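Local coordinates for protein phosphatase (Thermotoga maritima, PDB 1NF2) that is probably a magnesium-dependent phosphatase of the haloacid dehalogenase (HAD) family, at residues L18-K23 with K53-R58; S41-V46 with H125-Y130; N99-A104 with N116-S121; R25-K30 with G253-L258. One frame throughout, in Å; residues are numbered along the deposited sequence.

Contact 1 of 4, residues L18-K23 with K53-R58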
# COMPACT_ATOMS: atom_id res chain seq x y z
N LEU A 18 -14.43 -4.01 -3.59
CA LEU A 18 -13.47 -3.02 -4.03
C LEU A 18 -14.07 -1.73 -4.60
O LEU A 18 -13.47 -1.08 -5.45
CB LEU A 18 -12.50 -3.63 -5.06
CG LEU A 18 -11.64 -4.80 -4.58
CD1 LEU A 18 -10.57 -5.09 -5.63
CD2 LEU A 18 -10.99 -4.46 -3.24
N GLU A 19 -15.25 -1.36 -4.12
CA GLU A 19 -15.89 -0.14 -4.59
C GLU A 19 -16.12 0.81 -3.41
O GLU A 19 -16.11 0.39 -2.25
CB GLU A 19 -17.22 -0.48 -5.28
CG GLU A 19 -18.18 -1.26 -4.41
CD GLU A 19 -19.23 -2.03 -5.22
OE1 GLU A 19 -20.14 -2.62 -4.61
OE2 GLU A 19 -19.12 -2.03 -6.47
N ILE A 20 -16.28 2.08 -3.72
CA ILE A 20 -16.52 3.10 -2.70
C ILE A 20 -17.99 3.52 -2.76
O ILE A 20 -18.47 3.91 -3.82
CB ILE A 20 -15.65 4.35 -2.97
CG1 ILE A 20 -14.16 3.98 -2.90
CG2 ILE A 20 -15.98 5.45 -1.97
CD1 ILE A 20 -13.23 5.12 -3.15
N SER A 21 -18.69 3.42 -1.64
CA SER A 21 -20.10 3.80 -1.60
C SER A 21 -20.27 5.27 -1.96
O SER A 21 -19.35 6.07 -1.78
CB SER A 21 -20.69 3.56 -0.20
OG SER A 21 -20.19 4.51 0.73
N GLU A 22 -21.44 5.63 -2.49
CA GLU A 22 -21.72 7.01 -2.86
C GLU A 22 -21.66 7.90 -1.62
O GLU A 22 -21.20 9.04 -1.67
CB GLU A 22 -23.11 7.14 -3.50
CG GLU A 22 -23.15 6.81 -4.98
CD GLU A 22 -22.38 7.81 -5.81
OE1 GLU A 22 -22.55 9.03 -5.59
OE2 GLU A 22 -21.61 7.39 -6.70
N LYS A 23 -22.14 7.38 -0.50
CA LYS A 23 -22.12 8.17 0.73
C LYS A 23 -20.68 8.59 1.06
O LYS A 23 -20.40 9.78 1.28
CB LYS A 23 -22.74 7.38 1.89
CG LYS A 23 -22.82 8.16 3.19
CD LYS A 23 -23.30 7.31 4.36
CE LYS A 23 -24.81 7.15 4.38
NZ LYS A 23 -25.33 6.59 3.10
N LYS A 53 -9.01 8.83 -9.44
CA LYS A 53 -9.57 9.48 -10.62
C LYS A 53 -10.95 8.94 -10.99
O LYS A 53 -11.77 9.66 -11.54
CB LYS A 53 -8.60 9.35 -11.79
CG LYS A 53 -7.41 10.30 -11.68
CD LYS A 53 -6.47 10.24 -12.87
CE LYS A 53 -5.62 8.98 -12.86
NZ LYS A 53 -4.61 8.99 -13.96
N LYS A 54 -11.20 7.67 -10.68
CA LYS A 54 -12.49 7.06 -10.99
C LYS A 54 -13.65 7.65 -10.19
O LYS A 54 -14.72 7.92 -10.74
CB LYS A 54 -12.43 5.56 -10.75
CG LYS A 54 -13.75 4.83 -10.96
CD LYS A 54 -13.58 3.35 -10.66
CE LYS A 54 -14.87 2.58 -10.89
NZ LYS A 54 -14.66 1.15 -10.52
N TYR A 55 -13.45 7.83 -8.89
CA TYR A 55 -14.49 8.36 -8.02
C TYR A 55 -14.43 9.88 -7.87
O TYR A 55 -15.42 10.52 -7.53
CB TYR A 55 -14.40 7.68 -6.64
CG TYR A 55 -14.81 6.22 -6.69
CD1 TYR A 55 -16.15 5.85 -6.76
CD2 TYR A 55 -13.84 5.21 -6.71
CE1 TYR A 55 -16.52 4.50 -6.84
CE2 TYR A 55 -14.21 3.86 -6.79
CZ TYR A 55 -15.54 3.52 -6.86
OH TYR A 55 -15.89 2.20 -6.95
N PHE A 56 -13.26 10.44 -8.13
CA PHE A 56 -13.05 11.88 -8.08
C PHE A 56 -12.18 12.10 -9.31
O PHE A 56 -11.20 11.40 -9.51
CB PHE A 56 -12.28 12.29 -6.82
CG PHE A 56 -12.70 11.55 -5.58
CD1 PHE A 56 -12.23 10.26 -5.32
CD2 PHE A 56 -13.57 12.13 -4.67
CE1 PHE A 56 -12.63 9.57 -4.18
CE2 PHE A 56 -13.98 11.45 -3.52
CZ PHE A 56 -13.50 10.16 -3.28
N LYS A 57 -12.52 13.07 -10.15
CA LYS A 57 -11.73 13.30 -11.35
C LYS A 57 -10.45 14.06 -11.02
O LYS A 57 -10.21 15.15 -11.53
CB LYS A 57 -12.56 14.08 -12.37
CG LYS A 57 -13.68 13.26 -13.02
CD LYS A 57 -14.60 12.59 -12.00
CE LYS A 57 -15.23 13.59 -11.03
NZ LYS A 57 -16.03 14.64 -11.72
N ARG A 58 -9.62 13.47 -10.16
CA ARG A 58 -8.36 14.09 -9.76
C ARG A 58 -7.51 13.15 -8.92
O ARG A 58 -7.90 12.03 -8.62
CB ARG A 58 -8.66 15.35 -8.94
CG ARG A 58 -9.52 15.07 -7.73
CD ARG A 58 -9.45 16.18 -6.70
NE ARG A 58 -8.11 16.29 -6.12
CZ ARG A 58 -7.80 17.08 -5.09
NH1 ARG A 58 -8.73 17.83 -4.52
NH2 ARG A 58 -6.55 17.11 -4.63

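Contact 2 of 4, residues S41-V46 with H125-Y130. With SO4 (sulfate ion), chain D.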
# COMPACT_ATOMS: atom_id res chain seq x y z
N SER A 41 -2.26 3.08 0.49
CA SER A 41 -2.51 1.69 0.14
C SER A 41 -1.26 0.84 -0.04
O SER A 41 -0.15 1.35 -0.17
CB SER A 41 -3.32 1.64 -1.15
OG SER A 41 -3.60 0.31 -1.53
N GLY A 42 -1.46 -0.48 -0.06
CA GLY A 42 -0.36 -1.40 -0.27
C GLY A 42 -0.28 -1.71 -1.76
O GLY A 42 0.68 -2.32 -2.23
N ARG A 43 -1.29 -1.25 -2.50
CA ARG A 43 -1.36 -1.47 -3.95
C ARG A 43 -0.38 -0.58 -4.72
O ARG A 43 0.21 0.33 -4.15
CB ARG A 43 -2.79 -1.23 -4.44
CG ARG A 43 -3.86 -1.92 -3.59
CD ARG A 43 -5.28 -1.69 -4.11
NE ARG A 43 -5.66 -2.67 -5.12
CZ ARG A 43 -6.37 -3.77 -4.87
NH1 ARG A 43 -6.79 -4.03 -3.64
NH2 ARG A 43 -6.65 -4.61 -5.85
N MET A 44 -0.21 -0.87 -6.01
CA MET A 44 0.68 -0.10 -6.88
C MET A 44 0.23 1.37 -6.91
O MET A 44 -0.90 1.68 -6.56
CB MET A 44 0.65 -0.67 -8.31
CG MET A 44 1.11 -2.13 -8.45
SD MET A 44 0.95 -2.80 -10.15
CE MET A 44 2.01 -1.78 -10.95
N LEU A 45 1.12 2.27 -7.33
CA LEU A 45 0.78 3.69 -7.39
C LEU A 45 -0.32 3.93 -8.43
O LEU A 45 -1.29 4.64 -8.18
CB LEU A 45 2.00 4.52 -7.76
CG LEU A 45 2.10 6.02 -7.39
CD1 LEU A 45 2.63 6.77 -8.60
CD2 LEU A 45 0.76 6.58 -6.96
N VAL A 46 -0.15 3.33 -9.61
CA VAL A 46 -1.13 3.48 -10.67
C VAL A 46 -2.51 2.98 -10.27
O VAL A 46 -3.52 3.61 -10.57
CB VAL A 46 -0.70 2.74 -11.96
CG1 VAL A 46 0.35 3.55 -12.69
CG2 VAL A 46 -0.18 1.36 -11.63
N HIS A 125 -6.44 -12.01 -9.46
CA HIS A 125 -6.89 -11.82 -8.09
C HIS A 125 -6.48 -10.48 -7.48
O HIS A 125 -7.25 -9.90 -6.71
CB HIS A 125 -6.42 -12.97 -7.19
CG HIS A 125 -7.07 -14.29 -7.50
ND1 HIS A 125 -7.05 -14.86 -8.76
CD2 HIS A 125 -7.72 -15.16 -6.70
CE1 HIS A 125 -7.66 -16.03 -8.72
NE2 HIS A 125 -8.08 -16.24 -7.48
N SER A 126 -5.29 -9.97 -7.78
CA SER A 126 -4.89 -8.68 -7.22
C SER A 126 -5.02 -7.61 -8.31
O SER A 126 -4.38 -6.55 -8.23
CB SER A 126 -3.45 -8.75 -6.71
OG SER A 126 -2.54 -9.13 -7.72
N ASN A 127 -5.90 -7.89 -9.27
CA ASN A 127 -6.18 -7.06 -10.45
C ASN A 127 -5.26 -5.90 -10.82
O ASN A 127 -5.45 -4.74 -10.42
CB ASN A 127 -7.66 -6.61 -10.49
CG ASN A 127 -8.26 -6.37 -9.12
OD1 ASN A 127 -9.47 -6.17 -9.00
ND2 ASN A 127 -7.43 -6.39 -8.09
N VAL A 128 -4.27 -6.26 -11.64
CA VAL A 128 -3.23 -5.37 -12.15
C VAL A 128 -2.78 -5.96 -13.50
O VAL A 128 -2.94 -7.16 -13.73
CB VAL A 128 -2.00 -5.34 -11.21
CG1 VAL A 128 -2.39 -4.74 -9.85
CG2 VAL A 128 -1.46 -6.76 -11.01
N ASP A 129 -2.24 -5.13 -14.39
CA ASP A 129 -1.75 -5.62 -15.69
C ASP A 129 -0.28 -6.00 -15.51
O ASP A 129 0.43 -5.39 -14.71
CB ASP A 129 -1.84 -4.52 -16.75
CG ASP A 129 -3.27 -4.15 -17.12
OD1 ASP A 129 -4.01 -3.67 -16.23
OD2 ASP A 129 -3.65 -4.35 -18.29
N TYR A 130 0.18 -7.02 -16.23
CA TYR A 130 1.57 -7.43 -16.14
C TYR A 130 2.16 -7.60 -17.53
O TYR A 130 1.44 -7.71 -18.52
CB TYR A 130 1.73 -8.75 -15.36
CG TYR A 130 1.14 -9.95 -16.05
CD1 TYR A 130 -0.22 -10.24 -15.95
CD2 TYR A 130 1.94 -10.81 -16.81
CE1 TYR A 130 -0.77 -11.36 -16.58
CE2 TYR A 130 1.40 -11.92 -17.45
CZ TYR A 130 0.05 -12.19 -17.33
OH TYR A 130 -0.49 -13.30 -17.94
S SO4 D . -3.29 -2.84 2.48
O1 SO4 D . -3.58 -1.60 1.75
O2 SO4 D . -2.35 -3.64 1.70
O3 SO4 D . -2.71 -2.47 3.78
O4 SO4 D . -4.51 -3.63 2.68
O HOH W 1 -7.41 -7.44 -5.32

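Contact 3 of 4, residues N99-A104 with N116-S121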
# COMPACT_ATOMS: atom_id res chain seq x y z
N ASN A 99 15.41 -22.22 -9.80
CA ASN A 99 14.26 -22.38 -10.68
C ASN A 99 12.92 -22.13 -10.00
O ASN A 99 12.24 -23.07 -9.57
CB ASN A 99 14.25 -23.78 -11.32
CG ASN A 99 14.85 -23.77 -12.71
OD1 ASN A 99 16.05 -23.60 -12.89
ND2 ASN A 99 13.99 -23.95 -13.72
N VAL A 100 12.56 -20.85 -9.90
CA VAL A 100 11.31 -20.43 -9.28
C VAL A 100 10.57 -19.49 -10.22
O VAL A 100 11.08 -19.12 -11.27
CB VAL A 100 11.57 -19.69 -7.96
CG1 VAL A 100 12.29 -20.60 -6.98
CG2 VAL A 100 12.41 -18.45 -8.23
N HIS A 101 9.36 -19.11 -9.83
CA HIS A 101 8.56 -18.19 -10.63
C HIS A 101 8.53 -16.85 -9.91
O HIS A 101 7.82 -16.67 -8.92
CB HIS A 101 7.15 -18.75 -10.83
CG HIS A 101 7.11 -19.95 -11.73
ND1 HIS A 101 7.54 -19.92 -13.04
CD2 HIS A 101 6.71 -21.23 -11.50
CE1 HIS A 101 7.40 -21.12 -13.57
NE2 HIS A 101 6.90 -21.93 -12.66
N TRP A 102 9.31 -15.91 -10.42
CA TRP A 102 9.39 -14.60 -9.82
C TRP A 102 8.99 -13.49 -10.77
O TRP A 102 9.10 -13.63 -11.99
CB TRP A 102 10.81 -14.33 -9.31
CG TRP A 102 11.84 -14.36 -10.38
CD1 TRP A 102 12.34 -15.47 -11.01
CD2 TRP A 102 12.51 -13.24 -10.95
NE1 TRP A 102 13.28 -15.10 -11.94
CE2 TRP A 102 13.41 -13.74 -11.92
CE3 TRP A 102 12.44 -11.85 -10.74
CZ2 TRP A 102 14.23 -12.90 -12.68
CZ3 TRP A 102 13.26 -11.02 -11.49
CH2 TRP A 102 14.15 -11.55 -12.45
N GLN A 103 8.52 -12.39 -10.19
CA GLN A 103 8.08 -11.22 -10.92
C GLN A 103 8.69 -10.00 -10.23
O GLN A 103 9.11 -10.08 -9.07
CB GLN A 103 6.56 -11.15 -10.90
CG GLN A 103 5.96 -11.39 -9.52
CD GLN A 103 4.45 -11.47 -9.56
OE1 GLN A 103 3.88 -12.29 -10.28
NE2 GLN A 103 3.79 -10.61 -8.77
N ALA A 104 8.75 -8.88 -10.93
CA ALA A 104 9.33 -7.68 -10.34
C ALA A 104 8.51 -6.42 -10.60
O ALA A 104 7.91 -6.26 -11.66
CB ALA A 104 10.75 -7.48 -10.88
N ASN A 116 3.30 -17.77 -17.32
CA ASN A 116 2.68 -19.00 -16.86
C ASN A 116 1.35 -18.76 -16.14
O ASN A 116 0.86 -17.63 -16.07
CB ASN A 116 3.65 -19.74 -15.93
CG ASN A 116 4.20 -18.86 -14.83
OD1 ASN A 116 4.78 -17.80 -15.10
ND2 ASN A 116 4.03 -19.28 -13.59
N GLU A 117 0.78 -19.84 -15.61
CA GLU A 117 -0.50 -19.79 -14.91
C GLU A 117 -0.40 -19.08 -13.56
O GLU A 117 -1.38 -18.49 -13.10
CB GLU A 117 -1.02 -21.22 -14.70
CG GLU A 117 -1.10 -22.04 -15.98
CD GLU A 117 0.26 -22.42 -16.53
OE1 GLU A 117 0.33 -22.85 -17.70
OE2 GLU A 117 1.26 -22.30 -15.79
N GLU A 118 0.77 -19.14 -12.94
CA GLU A 118 0.98 -18.48 -11.66
C GLU A 118 0.71 -16.98 -11.79
O GLU A 118 -0.11 -16.42 -11.07
CB GLU A 118 2.42 -18.70 -11.17
CG GLU A 118 2.68 -20.02 -10.44
CD GLU A 118 2.53 -21.24 -11.32
OE1 GLU A 118 3.22 -21.32 -12.35
OE2 GLU A 118 1.73 -22.13 -10.96
N ILE A 119 1.41 -16.34 -12.72
CA ILE A 119 1.27 -14.91 -12.94
C ILE A 119 -0.15 -14.53 -13.36
O ILE A 119 -0.71 -13.55 -12.85
CB ILE A 119 2.27 -14.41 -14.01
CG1 ILE A 119 2.09 -12.90 -14.22
CG2 ILE A 119 2.08 -15.14 -15.31
CD1 ILE A 119 2.37 -12.08 -12.99
N LYS A 120 -0.74 -15.30 -14.27
CA LYS A 120 -2.09 -15.02 -14.74
C LYS A 120 -3.08 -14.91 -13.58
O LYS A 120 -3.82 -13.93 -13.47
CB LYS A 120 -2.56 -16.12 -15.70
CG LYS A 120 -1.72 -16.25 -16.97
CD LYS A 120 -2.24 -17.36 -17.87
CE LYS A 120 -1.39 -17.51 -19.13
NZ LYS A 120 -1.38 -16.28 -19.97
N SER A 121 -3.07 -15.91 -12.70
CA SER A 121 -3.97 -15.94 -11.56
C SER A 121 -3.67 -14.88 -10.51
O SER A 121 -4.57 -14.44 -9.79
CB SER A 121 -3.93 -17.32 -10.91
OG SER A 121 -4.70 -17.33 -9.71

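Contact 4 of 4, residues R25-K30 with G253-L258. With SO4 (sulfate ion), chain E.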
# COMPACT_ATOMS: atom_id res chain seq x y z
N ARG A 25 -18.10 8.59 -0.94
CA ARG A 25 -17.60 9.43 -2.02
C ARG A 25 -18.02 10.88 -1.80
O ARG A 25 -17.18 11.78 -1.81
CB ARG A 25 -18.12 8.96 -3.37
CG ARG A 25 -17.55 9.75 -4.54
CD ARG A 25 -18.26 9.43 -5.85
NE ARG A 25 -19.64 9.89 -5.86
CZ ARG A 25 -20.02 11.16 -6.00
NH1 ARG A 25 -19.11 12.12 -6.16
NH2 ARG A 25 -21.30 11.48 -5.98
N ARG A 26 -19.31 11.11 -1.59
CA ARG A 26 -19.78 12.48 -1.40
C ARG A 26 -19.15 13.19 -0.20
O ARG A 26 -18.85 14.38 -0.27
CB ARG A 26 -21.31 12.52 -1.29
CG ARG A 26 -21.99 12.58 -2.65
CD ARG A 26 -23.47 12.88 -2.50
NE ARG A 26 -24.30 11.68 -2.58
CZ ARG A 26 -24.82 11.20 -3.71
NH1 ARG A 26 -24.61 11.82 -4.86
NH2 ARG A 26 -25.56 10.10 -3.67
N ASN A 27 -18.94 12.47 0.90
CA ASN A 27 -18.32 13.09 2.07
C ASN A 27 -16.88 13.48 1.80
O ASN A 27 -16.42 14.52 2.27
CB ASN A 27 -18.41 12.17 3.28
CG ASN A 27 -19.77 12.22 3.94
OD1 ASN A 27 -20.26 13.30 4.27
ND2 ASN A 27 -20.38 11.06 4.15
N ILE A 28 -16.17 12.64 1.05
CA ILE A 28 -14.78 12.95 0.72
C ILE A 28 -14.76 14.20 -0.16
O ILE A 28 -13.98 15.12 0.07
CB ILE A 28 -14.09 11.79 -0.04
CG1 ILE A 28 -14.15 10.50 0.78
CG2 ILE A 28 -12.64 12.17 -0.34
CD1 ILE A 28 -13.51 10.58 2.15
N GLU A 29 -15.64 14.22 -1.17
CA GLU A 29 -15.75 15.36 -2.08
C GLU A 29 -15.90 16.67 -1.30
O GLU A 29 -15.25 17.66 -1.60
CB GLU A 29 -16.95 15.19 -3.01
CG GLU A 29 -16.63 14.56 -4.36
CD GLU A 29 -15.80 15.48 -5.23
OE1 GLU A 29 -15.40 15.06 -6.34
OE2 GLU A 29 -15.55 16.64 -4.82
N LYS A 30 -16.77 16.66 -0.30
CA LYS A 30 -17.00 17.86 0.50
C LYS A 30 -15.73 18.29 1.26
O LYS A 30 -15.42 19.48 1.34
CB LYS A 30 -18.16 17.62 1.47
CG LYS A 30 -19.50 17.46 0.78
CD LYS A 30 -20.57 16.96 1.75
CE LYS A 30 -20.72 17.89 2.94
NZ LYS A 30 -21.71 17.36 3.93
N GLY A 253 -18.72 2.76 6.89
CA GLY A 253 -18.12 2.98 8.19
C GLY A 253 -17.39 4.30 8.26
O GLY A 253 -17.42 4.98 9.29
N VAL A 254 -16.74 4.67 7.16
CA VAL A 254 -16.00 5.92 7.09
C VAL A 254 -16.92 7.12 7.29
O VAL A 254 -16.66 7.98 8.14
CB VAL A 254 -15.28 6.06 5.73
CG1 VAL A 254 -14.59 7.42 5.65
CG2 VAL A 254 -14.27 4.94 5.57
N SER A 255 -18.00 7.18 6.50
CA SER A 255 -18.97 8.28 6.60
C SER A 255 -19.56 8.39 7.99
O SER A 255 -19.69 9.48 8.53
CB SER A 255 -20.12 8.08 5.61
OG SER A 255 -19.73 8.34 4.27
N TYR A 256 -19.90 7.25 8.57
CA TYR A 256 -20.52 7.22 9.89
C TYR A 256 -19.78 8.04 10.94
O TYR A 256 -20.40 8.69 11.78
CB TYR A 256 -20.67 5.77 10.34
CG TYR A 256 -21.60 5.58 11.52
CD1 TYR A 256 -21.12 5.64 12.83
CD2 TYR A 256 -22.96 5.35 11.33
CE1 TYR A 256 -21.98 5.47 13.92
CE2 TYR A 256 -23.83 5.17 12.41
CZ TYR A 256 -23.33 5.23 13.70
OH TYR A 256 -24.18 5.07 14.78
N VAL A 257 -18.45 8.01 10.91
CA VAL A 257 -17.65 8.78 11.87
C VAL A 257 -17.21 10.10 11.26
O VAL A 257 -17.17 11.13 11.93
CB VAL A 257 -16.38 7.98 12.31
CG1 VAL A 257 -15.37 8.93 12.97
CG2 VAL A 257 -16.77 6.89 13.28
N LEU A 258 -16.91 10.07 9.97
CA LEU A 258 -16.46 11.26 9.26
C LEU A 258 -17.44 12.42 9.40
O LEU A 258 -17.03 13.57 9.55
CB LEU A 258 -16.25 10.91 7.78
CG LEU A 258 -15.55 11.93 6.90
CD1 LEU A 258 -14.22 12.37 7.51
CD2 LEU A 258 -15.35 11.30 5.52
S SO4 E . -23.59 14.55 -6.72
O1 SO4 E . -22.95 15.68 -7.42
O2 SO4 E . -23.05 13.28 -7.25
O3 SO4 E . -23.29 14.64 -5.27
O4 SO4 E . -25.05 14.58 -6.92

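Contact 1 of 4, residues L18-K23 with K53-R58
In the HAD core domain, the loop that runs into helix 22-31 packs on the C-terminal end of helix 45-55, where I20 meets the ring of Y55. The side chain of I20 lies over one face of this ring and crosses it obliquely. Its CB stands 3.9 Å from the Y55 ring centroid and only 7° off the ring normal, a CH-pi contact. CG1 of I20 continues over the same face. Its CD1 reaches the ring rim, 3.6 Å from Y55 CD2. K54 CG lies against the opposite face, offset toward the rim. The first torsion of Y55 (chi1 -69°) sets CG anti to the carbonyl carbon and carries the ring out toward the loop.

Both helices flank the central Rossmann-like sheet of the HAD fold, and the loop passes close to the metal site. L18, two residues before I20, touches the magnesium ligand D10. At the far end of the ring, Y55 OH accepts a weak hydrogen bond from I20 N (3.3 Å, N-H...O angle 159°). The same hydroxyl touches E19 CA at 3.3 Å and E19 CB at 3.4 Å. S21 then N-caps helix 22-31, its OG bonded to D24 N.

Contact 2 of 4, residues S41-V46 with H125-Y130
R43 and M44 meet N127 and V128 in two separate patches. In the first, R43 NH2 lies 3.0 Å from N127 ND2. Both are donors, so this is not a hydrogen bond as modelled. The amide nitrogen sits at the edge of the guanidinium, in its plane, while the amide itself is turned 68° from it. Water 1 makes the polar link: it accepts from R43 NH2 at 3.0 Å and donates to H125 O at 2.8 Å. In the second patch, M44 SD packs on V128 CG1 at 3.9 Å. The bend at the end of the M44 chain (chi3 63°) turns CE aside, and the sulfur does the touching.

This contact spans the interface between the HAD core domain and the cap domain inserted into it, beside the metal site. S41 and G42 leave the core strand 36-40. The partner segment is a loop of the cap that follows helix 117-125. The main polar partner of R43 is D10, a magnesium ligand, which forms a salt bridge with NH1. L18 touches both R43 and N127.

Further back, S41 OG accepts from R43 N (3.0 Å, 169°) in an ST turn that helps hold the backbone N of R43 in place. An alanine in place of S41 would remove that acceptor and would probably leave R43 N without this partner and the turn less firmly held. G42 N donates to O1 of a sulfate at 3.0 Å. K191 NZ also binds this ion, which probably comes from the crystallisation liquor.

Contact 3 of 4, residues N99-A104 with N116-S121
The imidazole of H101 lies nearly flat against two side chains of the 116-121 segment. Its ring plane is 25° from the N116 amide plane and 21° from the E118 carboxylate plane. The N116 amide lies over one face of the ring, though which of its ends is nitrogen is doubtful. E118 OE1 lies on the same side of the ring, 3.6 Å from H101 CD2 and 3.7 Å from H101 NE2. The bend of the E118 chain (chi2 66°) folds the carboxylate back to this position. The flat groups meet the ring by van der Waals contact. An alanine at H101 would take the ring away and would probably open a gap beside N116 and E118, leaving both side chains freer to turn.

The contact sets helix 117-125 of the cap domain against strand 102-105 of its six-stranded mixed sheet. H101 and Q103 both direct their CB atoms toward the helix, as alternate residues of an extended chain do, while V100 and W102 pack on other helices of the domain. Backbone hydrogen bonds join H101 to I151 and Q103 to L149 of the neighbouring strand 147-151.

Q103 and I119 meet at the second point of contact. I119 CG1 is anti to the backbone N, and I119 CD1 comes within 3.1 Å of Q103 OE1, a close approach of a methyl to the amide oxygen.

Contact 4 of 4, residues R25-K30 with G253-L258
N27 and S255 join two helices of the HAD core domain, 22-31 near the start of the chain and 253-258 near its end. The segment axes come within 9.8 Å and cross at 46°. Both helices pack on the same side of the parallel part of the core sheet: I28 and V254 touch F7 of strand 4-8, and L258 touches F5.

The N27 side chain can be followed outward. Its CB rests on L258 CD2 at 3.9 Å. CG is anti to the carbonyl carbon (chi1 -81°), which turns the amide toward S255. CG itself lies 3.9 Å from S255 OG. At the tip, ND2 donates to S255 OG at 2.8 Å with an N-H...O angle of 145°. The hydroxyl lies close to the amide plane. ND2 also bonds to E259 OE2, so two acceptors fix the rotation of the amide. S255 OG has its strongest polar partner in D24 OD1, within helix 22-31. The serine therefore ties to that helix twice.

On another side of helix 22-31, R25 and R26 bind one sulfate, probably from the crystallisation liquor, at the edges of their guanidinium groups. R25 NH2 donates to sulfate O2 and R26 NH1 to sulfate O3. Beside the polar pair of N27 and S255 lies an apolar one. The side chains of I28 and L258 cross at about a right angle, with I28 CD1 3.9 Å from L258 CD2.

In the fold
From the N terminus, 18-23 opens contact 1 and 25-30 opens contact 4, both on helix 22-31. Segment 41-46 then opens contact 2 before 53-58 closes contact 1 at the end of helix 45-55, so contacts 1 and 2 cross. Contact 3 opens and closes within the cap domain, nested inside the loop that 125-130 closes for contact 2. The chain returns to the core, and 253-258 closes contact 4, which crosses contact 1 and encloses contacts 2 and 3. Contacts 1 and 4 bind the core together, contact 3 the cap, and contact 2 joins them. Y130 touches I119 and F56 touches I28, linking neighbouring contacts.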